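Local atomic coordinates of sulfide-quinone reductase (Aquifex aeolicus, PDB entry 3HYW), a protein that oxidises hydrogen sulfide at the expense of a quinone, using one FAD per subunit and building polysulfide that is typically released as cyclooctasulfur. Residues G149-G153 with F184-E188; Y190-F194 with K203-E207; A219-V223 with T304-T308; G356-A360 with V370-M374. All coordinates share one frame; numbering follows the deposited sequence.

Contact 1 of 4, residues G149-G153 with F184-E188; sequences GAIPG and FITSE
Ala-150 and Ile-185 supply the main-chain bond: Ala-150 N donates to Ile-185 O at 3.0 Å, in the plane of that carbonyl and with an N-H...O angle of 154°. It belongs to the parallel pairing of Gly-149 with Ile-185, where strands 146-150 and 182-185 lie side by side in the mixed sheet; with helix 158-173 between them in the chain, they form a beta-alpha-beta crossover. The same oxygen also takes a CA-H...O contact from Gly-149 CA at 3.1 Å. A CB on Gly-149 would collide with this carbonyl.

Past the paired residues a side chain takes over the polar bonding. Ser-187 OG lies between its own backbone N and carbonyl carbon (chi1 41°), which directs it to Ile-151 O at 2.8 Å, above the carbonyl plane.

Apolar packing is modest. Gly-149 CA sits over one face of the Phe-184 ring, toward the rim, and Ser-187 CB rests on Pro-152 CA at 3.8 Å.

Thr-186 OG1, 4.1 Å from Ala-150 CB, bonds within its own segment: it accepts from Glu-188 N in an ST turn and donates to the anti lone pair of Glu-188 OE1 at 2.7 Å. A valine here would probably leave Glu-188 N without that acceptor and the Glu-188 carboxylate with one donor fewer. Since Tyr-161 OH also bonds OE1 and Phe-194 N bonds OE2, the gathered donors are likely to stabilise a buried negative charge on Glu-188.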
loop_
_atom_site.group_PDB
_atom_site.type_symbol
_atom_site.label_atom_id
_atom_site.label_comp_id
_atom_site.label_asym_id
_atom_site.label_seq_id
_atom_site.Cartn_x
_atom_site.Cartn_y
_atom_site.Cartn_z
ATOM N N GLY A 149 -14.335 14.771 -10.302
ATOM C CA GLY A 149 -13.410 15.146 -9.253
ATOM C C GLY A 149 -13.665 16.472 -8.585
ATOM O O GLY A 149 -14.807 16.920 -8.457
ATOM N N ALA A 150 -12.571 17.084 -8.151
ATOM C CA ALA A 150 -12.612 18.310 -7.375
ATOM C C ALA A 150 -11.586 19.310 -7.897
ATOM O O ALA A 150 -10.443 18.956 -8.193
ATOM C CB ALA A 150 -12.358 18.002 -5.916
ATOM N N ILE A 151 -12.025 20.557 -8.029
ATOM C CA ILE A 151 -11.161 21.659 -8.429
ATOM C C ILE A 151 -10.359 22.113 -7.195
ATOM O O ILE A 151 -10.604 21.619 -6.088
ATOM C CB ILE A 151 -11.987 22.830 -9.070
ATOM C CG1 ILE A 151 -12.911 23.499 -8.038
ATOM C CG2 ILE A 151 -12.786 22.325 -10.272
ATOM C CD1 ILE A 151 -13.546 24.803 -8.510
ATOM N N PRO A 152 -9.382 23.024 -7.373
ATOM C CA PRO A 152 -8.692 23.560 -6.197
ATOM C C PRO A 152 -9.638 24.304 -5.253
ATOM O O PRO A 152 -10.633 24.879 -5.706
ATOM C CB PRO A 152 -7.678 24.537 -6.801
ATOM C CG PRO A 152 -7.481 24.051 -8.200
ATOM C CD PRO A 152 -8.828 23.571 -8.627
ATOM N N GLY A 153 -9.325 24.277 -3.957
ATOM C CA GLY A 153 -10.133 24.953 -2.934
ATOM C C GLY A 153 -11.378 24.199 -2.499
ATOM O O GLY A 153 -12.144 24.684 -1.663
ATOM N N PHE A 184 -10.638 9.861 -12.131
ATOM C CA PHE A 184 -10.922 10.725 -11.001
ATOM C C PHE A 184 -9.772 11.711 -10.860
ATOM O O PHE A 184 -8.616 11.302 -10.786
ATOM C CB PHE A 184 -11.073 9.873 -9.738
ATOM C CG PHE A 184 -11.665 10.607 -8.574
ATOM C CD1 PHE A 184 -13.044 10.661 -8.403
ATOM C CD2 PHE A 184 -10.847 11.218 -7.630
ATOM C CE1 PHE A 184 -13.606 11.347 -7.321
ATOM C CE2 PHE A 184 -11.400 11.897 -6.546
ATOM C CZ PHE A 184 -12.783 11.957 -6.391
ATOM N N ILE A 185 -10.083 13.008 -10.853
ATOM C CA ILE A 185 -9.045 14.049 -10.749
ATOM C C ILE A 185 -9.332 14.957 -9.556
ATOM O O ILE A 185 -10.393 15.571 -9.470
ATOM C CB ILE A 185 -8.921 14.906 -12.038
ATOM C CG1 ILE A 185 -8.708 14.019 -13.268
ATOM C CG2 ILE A 185 -7.775 15.923 -11.897
ATOM C CD1 ILE A 185 -8.469 14.789 -14.560
ATOM N N THR A 186 -8.384 15.034 -8.633
ATOM C CA THR A 186 -8.619 15.770 -7.392
ATOM C C THR A 186 -7.485 16.713 -6.974
ATOM O O THR A 186 -6.305 16.482 -7.276
ATOM C CB THR A 186 -8.987 14.798 -6.234
ATOM O OG1 THR A 186 -9.244 15.547 -5.042
ATOM C CG2 THR A 186 -7.861 13.781 -5.989
ATOM N N SER A 187 -7.877 17.788 -6.290
ATOM C CA SER A 187 -6.959 18.710 -5.633
ATOM C C SER A 187 -6.319 18.098 -4.378
ATOM O O SER A 187 -5.270 18.561 -3.924
ATOM C CB SER A 187 -7.694 20.002 -5.277
ATOM O OG SER A 187 -9.003 19.733 -4.778
ATOM N N GLU A 188 -6.952 17.067 -3.814
ATOM C CA GLU A 188 -6.372 16.325 -2.690
ATOM C C GLU A 188 -4.969 15.865 -3.044
ATOM O O GLU A 188 -4.721 15.480 -4.196
ATOM C CB GLU A 188 -7.195 15.078 -2.376
ATOM C CG GLU A 188 -8.558 15.314 -1.765
ATOM C CD GLU A 188 -9.416 14.086 -1.940
ATOM O OE1 GLU A 188 -9.845 13.825 -3.085
ATOM O OE2 GLU A 188 -9.623 13.354 -0.959
#

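Contact 2 of 4, residues Y190-F194 with K203-E207; sequences YLGHF and KRLVE
Gly-192 and Lys-203 bring the two backbones closest, their CA atoms 4.5 Å apart. Residues 190-193 form a type II beta turn, with Gly-192 at positive phi, and the turn abuts the early part of helix 202-212. Lys-203 CA makes a CA-H...O contact with Leu-191 O at 3.1 Å, and a CB on Gly-192 would be tight against Lys-203 N and Val-206 CG2.

With CG anti to the backbone N (chi1 172°) and the chain extended beyond it, Lys-203 runs across Tyr-190 at about a right angle, its CG 3.7 Å from Tyr-190 CD1. The touching is done by methylenes; Lys-203 NZ, 5.5 Å from the centroid of the Tyr-190 ring, adds at most a weak cation-pi attraction. Leu-191 fits between two helix residues, with CG 4.0 Å from Val-206 CG1 and CD2 3.8 Å from Glu-207 CG. A water accepts from Leu-191 N and donates to Glu-207 OE2 at 2.7 Å, tying turn and helix together. Val-206 CG2 in turn meets CZ of Phe-194, a residue of the octathiocane pocket.

Tyr-161 of helix 158-173 packs on Leu-191 and Val-206, and Trp-217 of strand 216-218 on Leu-191 and Glu-207, while Arg-204 forms a salt bridge with Asp-208 of the second subunit.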
loop_
_atom_site.group_PDB
_atom_site.type_symbol
_atom_site.label_atom_id
_atom_site.label_comp_id
_atom_site.label_asym_id
_atom_site.label_seq_id
_atom_site.Cartn_x
_atom_site.Cartn_y
_atom_site.Cartn_z
ATOM N N TYR A 190 -3.648 13.208 -2.104
ATOM C CA TYR A 190 -3.789 11.776 -2.378
ATOM C C TYR A 190 -5.252 11.389 -2.235
ATOM O O TYR A 190 -6.038 12.137 -1.657
ATOM C CB TYR A 190 -2.913 10.941 -1.431
ATOM C CG TYR A 190 -3.092 11.279 0.029
ATOM C CD1 TYR A 190 -4.158 10.755 0.759
ATOM C CD2 TYR A 190 -2.199 12.125 0.683
ATOM C CE1 TYR A 190 -4.331 11.067 2.100
ATOM C CE2 TYR A 190 -2.367 12.444 2.035
ATOM C CZ TYR A 190 -3.437 11.912 2.729
ATOM O OH TYR A 190 -3.620 12.203 4.060
ATOM N N LEU A 191 -5.616 10.225 -2.757
ATOM C CA LEU A 191 -6.992 9.738 -2.661
ATOM C C LEU A 191 -7.383 9.537 -1.201
ATOM O O LEU A 191 -6.573 9.088 -0.403
ATOM C CB LEU A 191 -7.121 8.414 -3.403
ATOM C CG LEU A 191 -7.640 8.339 -4.842
ATOM C CD1 LEU A 191 -7.297 9.551 -5.698
ATOM C CD2 LEU A 191 -7.149 7.051 -5.470
ATOM N N GLY A 192 -8.625 9.859 -0.854
ATOM C CA GLY A 192 -9.100 9.628 0.501
ATOM C C GLY A 192 -8.481 10.548 1.541
ATOM O O GLY A 192 -8.453 10.211 2.732
ATOM N N HIS A 193 -7.969 11.696 1.088
ATOM C CA HIS A 193 -7.557 12.789 1.972
ATOM C C HIS A 193 -8.777 13.500 2.556
ATOM O O HIS A 193 -8.810 13.796 3.755
ATOM C CB HIS A 193 -6.670 13.786 1.213
ATOM C CG HIS A 193 -6.194 14.938 2.042
ATOM N ND1 HIS A 193 -6.947 16.077 2.238
ATOM C CD2 HIS A 193 -5.026 15.144 2.694
ATOM C CE1 HIS A 193 -6.271 16.927 2.987
ATOM N NE2 HIS A 193 -5.103 16.385 3.280
ATOM N N PHE A 194 -9.758 13.795 1.695
ATOM C CA PHE A 194 -11.065 14.356 2.092
ATOM C C PHE A 194 -11.029 15.770 2.693
ATOM O O PHE A 194 -12.032 16.238 3.225
ATOM C CB PHE A 194 -11.813 13.429 3.064
ATOM C CG PHE A 194 -12.046 12.028 2.550
ATOM C CD1 PHE A 194 -12.523 11.800 1.256
ATOM C CD2 PHE A 194 -11.828 10.932 3.387
ATOM C CE1 PHE A 194 -12.748 10.494 0.792
ATOM C CE2 PHE A 194 -12.058 9.621 2.941
ATOM C CZ PHE A 194 -12.520 9.402 1.637
ATOM N N LYS A 203 -6.781 6.352 2.447
ATOM C CA LYS A 203 -6.028 6.459 1.203
ATOM C C LYS A 203 -5.839 5.074 0.584
ATOM O O LYS A 203 -6.173 4.854 -0.580
ATOM C CB LYS A 203 -4.673 7.129 1.457
ATOM C CG LYS A 203 -3.711 7.118 0.272
ATOM C CD LYS A 203 -2.322 7.536 0.715
ATOM C CE LYS A 203 -1.355 7.572 -0.449
ATOM N NZ LYS A 203 0.048 7.422 0.022
ATOM N N ARG A 204 -5.317 4.152 1.392
ATOM C CA ARG A 204 -5.112 2.757 1.011
ATOM C C ARG A 204 -6.425 2.097 0.581
ATOM O O ARG A 204 -6.457 1.357 -0.405
ATOM C CB ARG A 204 -4.466 2.009 2.187
ATOM C CG ARG A 204 -3.769 0.695 1.864
ATOM C CD ARG A 204 -2.670 0.405 2.900
ATOM N NE ARG A 204 -1.349 0.803 2.408
ATOM C CZ ARG A 204 -0.331 1.218 3.163
ATOM N NH1 ARG A 204 -0.447 1.320 4.479
ATOM N NH2 ARG A 204 0.823 1.538 2.589
ATOM N N LEU A 205 -7.499 2.380 1.318
ATOM C CA LEU A 205 -8.841 1.863 1.036
ATOM C C LEU A 205 -9.396 2.340 -0.309
ATOM O O LEU A 205 -9.898 1.535 -1.092
ATOM C CB LEU A 205 -9.812 2.259 2.166
ATOM C CG LEU A 205 -11.265 1.755 2.175
ATOM C CD1 LEU A 205 -11.776 1.602 3.609
ATOM C CD2 LEU A 205 -12.225 2.638 1.369
ATOM N N VAL A 206 -9.340 3.649 -0.552
ATOM C CA VAL A 206 -9.893 4.225 -1.783
ATOM C C VAL A 206 -9.039 3.849 -2.997
ATOM O O VAL A 206 -9.574 3.582 -4.068
ATOM C CB VAL A 206 -10.065 5.766 -1.692
ATOM C CG1 VAL A 206 -10.553 6.336 -3.025
ATOM C CG2 VAL A 206 -11.043 6.126 -0.593
ATOM N N GLU A 207 -7.719 3.836 -2.820
ATOM C CA GLU A 207 -6.799 3.394 -3.874
ATOM C C GLU A 207 -7.116 1.971 -4.328
ATOM O O GLU A 207 -7.231 1.715 -5.528
ATOM C CB GLU A 207 -5.347 3.472 -3.407
ATOM C CG GLU A 207 -4.711 4.842 -3.532
ATOM C CD GLU A 207 -3.300 4.888 -2.968
ATOM O OE1 GLU A 207 -2.839 3.875 -2.394
ATOM O OE2 GLU A 207 -2.647 5.941 -3.096
HETATM O O HOH W 1 -3.549 8.435 -3.623
#

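Contact 3 of 4, residues A219-V223 with T304-T308; sequences ANVAV and TPIPT
Ile-306 points its side chain at the backbone of residues 220-222 and lies along it like a strip of hydrocarbon. Its branches divide the work: CG1 meets Asn-220 C at 3.5 Å, CG2 approaches Val-221 O at 3.7 Å, and CD1 reaches Ala-222 CB at 4.1 Å. With CG1 anti to the carbonyl carbon and CG2 anti to the backbone N (chi1 -52°), both branches are turned to the opposing chain.

Asn-220 and Pro-305 cross at about a right angle. The amide oxygen does most of the touching, with Asn-220 OD1 3.6 Å from Pro-305 CB and similarly near CG, while ND2 only grazes the ring. A water links the segments: it accepts from Ile-306 N at 2.9 Å and lies 2.6 Å from Asn-220 OD1. The water thus joins the Asn-220 amide oxygen to the loop backbone.

This is structural packing away from the active site. The chain here passes from strand 216-218, at one border of the mixed sheet, to strand 222-226 of the small antiparallel sheet. Val-221 and Val-223 touch Ile-185 of strand 182-185, Ala-222 rests on Pro-152, and the loop before helix 314-332 covers the join through Ile-306, which also touches Ser-187.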
loop_
_atom_site.group_PDB
_atom_site.type_symbol
_atom_site.label_atom_id
_atom_site.label_comp_id
_atom_site.label_asym_id
_atom_site.label_seq_id
_atom_site.Cartn_x
_atom_site.Cartn_y
_atom_site.Cartn_z
ATOM N N ALA A 219 -4.130 12.702 -8.658
ATOM C CA ALA A 219 -4.272 13.501 -7.448
ATOM C C ALA A 219 -3.227 14.606 -7.445
ATOM O O ALA A 219 -2.288 14.585 -8.242
ATOM C CB ALA A 219 -4.138 12.618 -6.204
ATOM N N ASN A 220 -3.405 15.573 -6.551
ATOM C CA ASN A 220 -2.422 16.635 -6.331
ATOM C C ASN A 220 -2.235 17.549 -7.546
ATOM O O ASN A 220 -1.129 18.026 -7.814
ATOM C CB ASN A 220 -1.078 16.034 -5.877
ATOM C CG ASN A 220 -0.349 16.914 -4.887
ATOM O OD1 ASN A 220 -0.956 17.734 -4.195
ATOM N ND2 ASN A 220 0.963 16.744 -4.804
ATOM N N VAL A 221 -3.329 17.795 -8.267
ATOM C CA VAL A 221 -3.292 18.664 -9.441
ATOM C C VAL A 221 -4.419 19.684 -9.363
ATOM O O VAL A 221 -5.382 19.509 -8.618
ATOM C CB VAL A 221 -3.379 17.875 -10.783
ATOM C CG1 VAL A 221 -2.152 16.981 -10.982
ATOM C CG2 VAL A 221 -4.666 17.058 -10.859
ATOM N N ALA A 222 -4.288 20.746 -10.148
ATOM C CA ALA A 222 -5.262 21.827 -10.155
ATOM C C ALA A 222 -6.006 21.820 -11.483
ATOM O O ALA A 222 -5.433 22.159 -12.527
ATOM C CB ALA A 222 -4.550 23.173 -9.940
ATOM N N VAL A 223 -7.273 21.407 -11.443
ATOM C CA VAL A 223 -8.145 21.481 -12.614
ATOM C C VAL A 223 -8.333 22.956 -12.956
ATOM O O VAL A 223 -8.764 23.751 -12.105
ATOM C CB VAL A 223 -9.509 20.797 -12.358
ATOM C CG1 VAL A 223 -10.448 20.969 -13.553
ATOM C CG2 VAL A 223 -9.309 19.329 -12.058
ATOM N N THR A 304 -2.485 22.014 1.944
ATOM C CA THR A 304 -2.062 21.008 0.971
ATOM C C THR A 304 -1.411 21.704 -0.232
ATOM O O THR A 304 -1.663 22.884 -0.449
ATOM C CB THR A 304 -3.254 20.148 0.533
ATOM O OG1 THR A 304 -4.323 21.003 0.125
ATOM C CG2 THR A 304 -3.736 19.281 1.697
ATOM N N PRO A 305 -0.560 20.986 -1.003
ATOM C CA PRO A 305 0.116 21.617 -2.154
ATOM C C PRO A 305 -0.855 22.276 -3.144
ATOM O O PRO A 305 -0.583 23.369 -3.642
ATOM C CB PRO A 305 0.861 20.452 -2.802
ATOM C CG PRO A 305 1.109 19.500 -1.672
ATOM C CD PRO A 305 -0.149 19.579 -0.843
ATOM N N ILE A 306 -1.971 21.612 -3.422
ATOM C CA ILE A 306 -3.095 22.243 -4.107
ATOM C C ILE A 306 -4.104 22.573 -3.006
ATOM O O ILE A 306 -4.504 21.681 -2.257
ATOM C CB ILE A 306 -3.729 21.312 -5.186
ATOM C CG1 ILE A 306 -2.663 20.755 -6.155
ATOM C CG2 ILE A 306 -4.867 22.017 -5.921
ATOM C CD1 ILE A 306 -1.939 21.801 -7.022
ATOM N N PRO A 307 -4.501 23.856 -2.884
ATOM C CA PRO A 307 -5.339 24.240 -1.745
ATOM C C PRO A 307 -6.628 23.432 -1.628
ATOM O O PRO A 307 -7.323 23.206 -2.624
ATOM C CB PRO A 307 -5.638 25.723 -2.010
ATOM C CG PRO A 307 -4.490 26.183 -2.859
ATOM C CD PRO A 307 -4.203 25.012 -3.754
ATOM N N THR A 308 -6.913 22.977 -0.409
ATOM C CA THR A 308 -8.168 22.302 -0.084
ATOM C C THR A 308 -8.695 22.835 1.251
ATOM O O THR A 308 -7.951 23.426 2.024
ATOM C CB THR A 308 -8.012 20.761 0.008
ATOM O OG1 THR A 308 -7.090 20.427 1.057
ATOM C CG2 THR A 308 -7.520 20.170 -1.308
HETATM O O HOH W 2 -2.866 18.908 -2.843
#

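Contact 4 of 4, residues G356-A360 with V370-M374; sequences GFFFA and VITKM. With LMT (dodecyl-beta-D-maltoside), chain I.
Ile-371 is the bump that fits between two aromatic rings of the facing strand. Its CG2 meets the edge of the Phe-357 ring, 4.0 Å from CE2 and near the ring plane, while on its other branch CD1 lies 4.0 Å from Phe-359 CD1. Two residues apart on the strand, Phe-357 and Phe-359 share a face; with CG anti to the backbone N (chi1 180° and 174°), each ring meets one branch of Ile-371, which sits in the hollow between them.

On the reverse face, Thr-372 CG2 fills a smaller notch against Phe-358 CD1 at 3.9 Å, and Val-370 CG1 covers Ala-360 CB. Phe-358 CE2 lies over Gly-356, where a CB would clash with it.

Strands 355-361 and 369-375 form an antiparallel beta hairpin. Phe-357 and Lys-373, and Phe-359 with Ile-371, are its hydrogen-bonded pairs; Phe-357 N to Lys-373 O is the shortest bond at 2.6 Å, the donor tilted 30° from the carbonyl plane.

Phe-357 packs on Ile-346 of the quinone site, and Phe-358 comes within about 4 Å of bound octathiocane, nearest atoms. On the Phe-357 face, Lys-373 stretches an extended chain along a dodecyl maltoside, donating from NZ to its O5' at 2.9 Å. A leucine in its place would probably deprive that sugar oxygen of its donor. The detergent's alkyl C3 approaches the Phe-357 ring obliquely, consistent with a membrane-facing surface.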
loop_
_atom_site.group_PDB
_atom_site.type_symbol
_atom_site.label_atom_id
_atom_site.label_comp_id
_atom_site.label_asym_id
_atom_site.label_seq_id
_atom_site.Cartn_x
_atom_site.Cartn_y
_atom_site.Cartn_z
ATOM N N GLY A 356 -18.594 2.942 1.925
ATOM C CA GLY A 356 -17.479 3.156 2.831
ATOM C C GLY A 356 -17.979 3.827 4.087
ATOM O O GLY A 356 -18.708 4.809 4.015
ATOM N N PHE A 357 -17.608 3.278 5.236
ATOM C CA PHE A 357 -17.946 3.864 6.520
ATOM C C PHE A 357 -16.699 4.505 7.096
ATOM O O PHE A 357 -15.683 3.838 7.283
ATOM C CB PHE A 357 -18.501 2.811 7.481
ATOM C CG PHE A 357 -18.864 3.354 8.840
ATOM C CD1 PHE A 357 -20.138 3.860 9.083
ATOM C CD2 PHE A 357 -17.933 3.355 9.879
ATOM C CE1 PHE A 357 -20.476 4.357 10.340
ATOM C CE2 PHE A 357 -18.259 3.857 11.132
ATOM C CZ PHE A 357 -19.533 4.365 11.363
ATOM N N PHE A 358 -16.788 5.807 7.349
ATOM C CA PHE A 358 -15.711 6.569 7.962
ATOM C C PHE A 358 -16.225 7.224 9.235
ATOM O O PHE A 358 -17.338 7.770 9.268
ATOM C CB PHE A 358 -15.148 7.614 6.981
ATOM C CG PHE A 358 -14.666 7.020 5.684
ATOM C CD1 PHE A 358 -13.383 6.489 5.581
ATOM C CD2 PHE A 358 -15.510 6.960 4.572
ATOM C CE1 PHE A 358 -12.938 5.920 4.384
ATOM C CE2 PHE A 358 -15.082 6.392 3.377
ATOM C CZ PHE A 358 -13.791 5.869 3.281
ATOM N N PHE A 359 -15.436 7.121 10.296
ATOM C CA PHE A 359 -15.730 7.797 11.553
ATOM C C PHE A 359 -14.439 8.423 12.042
ATOM O O PHE A 359 -13.419 7.746 12.113
ATOM C CB PHE A 359 -16.280 6.814 12.600
ATOM C CG PHE A 359 -16.469 7.420 13.976
ATOM C CD1 PHE A 359 -15.788 6.903 15.077
ATOM C CD2 PHE A 359 -17.320 8.508 14.168
ATOM C CE1 PHE A 359 -15.957 7.452 16.350
ATOM C CE2 PHE A 359 -17.491 9.066 15.439
ATOM C CZ PHE A 359 -16.810 8.537 16.527
ATOM N N ALA A 360 -14.493 9.717 12.352
ATOM C CA ALA A 360 -13.347 10.441 12.881
ATOM C C ALA A 360 -13.780 11.278 14.081
ATOM O O ALA A 360 -14.699 12.091 13.974
ATOM C CB ALA A 360 -12.724 11.318 11.796
ATOM N N VAL A 370 -10.554 6.693 15.110
ATOM C CA VAL A 370 -11.176 6.619 13.796
ATOM C C VAL A 370 -11.694 5.202 13.562
ATOM O O VAL A 370 -11.216 4.249 14.181
ATOM C CB VAL A 370 -10.205 7.007 12.635
ATOM C CG1 VAL A 370 -9.749 8.456 12.746
ATOM C CG2 VAL A 370 -9.011 6.053 12.560
ATOM N N ILE A 371 -12.681 5.077 12.679
ATOM C CA ILE A 371 -13.104 3.775 12.156
ATOM C C ILE A 371 -13.224 3.883 10.645
ATOM O O ILE A 371 -13.846 4.812 10.141
ATOM C CB ILE A 371 -14.458 3.293 12.761
ATOM C CG1 ILE A 371 -14.349 3.163 14.286
ATOM C CG2 ILE A 371 -14.876 1.950 12.137
ATOM C CD1 ILE A 371 -15.667 2.900 15.001
ATOM N N THR A 372 -12.604 2.948 9.932
ATOM C CA THR A 372 -12.688 2.893 8.475
ATOM C C THR A 372 -13.079 1.492 8.048
ATOM O O THR A 372 -12.323 0.532 8.236
ATOM C CB THR A 372 -11.369 3.274 7.792
ATOM O OG1 THR A 372 -10.316 2.425 8.275
ATOM C CG2 THR A 372 -11.035 4.689 8.090
ATOM N N LYS A 373 -14.280 1.384 7.493
ATOM C CA LYS A 373 -14.853 0.093 7.147
ATOM C C LYS A 373 -15.589 0.202 5.829
ATOM O O LYS A 373 -15.914 1.298 5.371
ATOM C CB LYS A 373 -15.797 -0.397 8.251
ATOM C CG LYS A 373 -15.064 -0.921 9.477
ATOM C CD LYS A 373 -16.006 -1.437 10.548
ATOM C CE LYS A 373 -15.216 -2.086 11.683
ATOM N NZ LYS A 373 -16.095 -2.550 12.794
ATOM N N MET A 374 -15.841 -0.946 5.220
ATOM C CA MET A 374 -16.531 -0.999 3.948
ATOM C C MET A 374 -17.314 -2.298 3.873
ATOM O O MET A 374 -16.837 -3.339 4.320
ATOM C CB MET A 374 -15.524 -0.907 2.805
ATOM C CG MET A 374 -16.153 -0.796 1.443
ATOM S SD MET A 374 -14.991 -1.295 0.186
ATOM C CE MET A 374 -16.127 -2.117 -0.935
HETATM C C1B LMT I . -19.909 -6.568 8.496
HETATM C C2B LMT I . -21.129 -7.437 8.146
HETATM C C3B LMT I . -20.877 -8.917 8.430
HETATM C C4B LMT I . -19.584 -9.369 7.758
HETATM C C5B LMT I . -18.427 -8.491 8.247
HETATM C C6B LMT I . -17.085 -8.894 7.638
HETATM O O1B LMT I . -19.796 -6.371 9.913
HETATM O O2B LMT I . -22.288 -6.996 8.862
HETATM O O3B LMT I . -21.976 -9.703 7.954
HETATM O "O4'" LMT I . -19.352 -10.755 8.044
HETATM O O5B LMT I . -18.696 -7.112 7.941
HETATM O O6B LMT I . -17.054 -8.570 6.242
HETATM C "C1'" LMT I . -19.772 -2.812 12.220
HETATM C "C2'" LMT I . -21.045 -3.152 11.444
HETATM C "C3'" LMT I . -21.071 -4.620 11.027
HETATM C "C4'" LMT I . -19.791 -4.986 10.273
HETATM C "C5'" LMT I . -18.589 -4.642 11.154
HETATM C "C6'" LMT I . -17.265 -4.969 10.472
HETATM O "O1'" LMT I . -19.721 -1.395 12.391
HETATM O "O2'" LMT I . -22.201 -2.857 12.234
HETATM O "O3'" LMT I . -22.217 -4.855 10.205
HETATM O "O5'" LMT I . -18.618 -3.246 11.486
HETATM O "O6'" LMT I . -16.466 -5.779 11.344
HETATM C C1 LMT I . -19.048 -0.975 13.580
HETATM C C2 LMT I . -19.987 -0.172 14.477
HETATM C C3 LMT I . -20.532 1.074 13.782
HETATM C C4 LMT I . -21.334 1.930 14.757
HETATM C C5 LMT I . -22.506 2.616 14.065
HETATM C C6 LMT I . -23.172 3.618 15.001
HETATM C C7 LMT I . -24.550 4.025 14.493
HETATM C C8 LMT I . -25.662 3.462 15.373
HETATM C C9 LMT I . -26.212 2.159 14.800
HETATM C C10 LMT I . -27.128 1.462 15.798
HETATM C C11 LMT I . -28.569 1.451 15.306
HETATM C C12 LMT I . -29.274 0.185 15.736
#

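How the contacts relate
From the N terminus, contact 1 comes first: it joins neighbouring strands of the mixed sheet across the helix at 158-173. Contact 2 follows, closing the short loop into helix 202-212. Contact 3 spans the longest separation, returning the loop before helix 314-332 to residues 219-223, and contact 4 closes a hairpin. The four are in series, none nesting or crossing. In space contacts 1 and 3 adjoin, linked by Gly-153 N to Pro-307 O and Asn-220 N to Glu-188 O. Contact 2 touches both, and through Phe-194 against Phe-358 it reaches contact 4. Contact 2 thus connects the mixed-sheet region of contacts 1 and 3 with the hairpin beside the sulfur and quinone pockets.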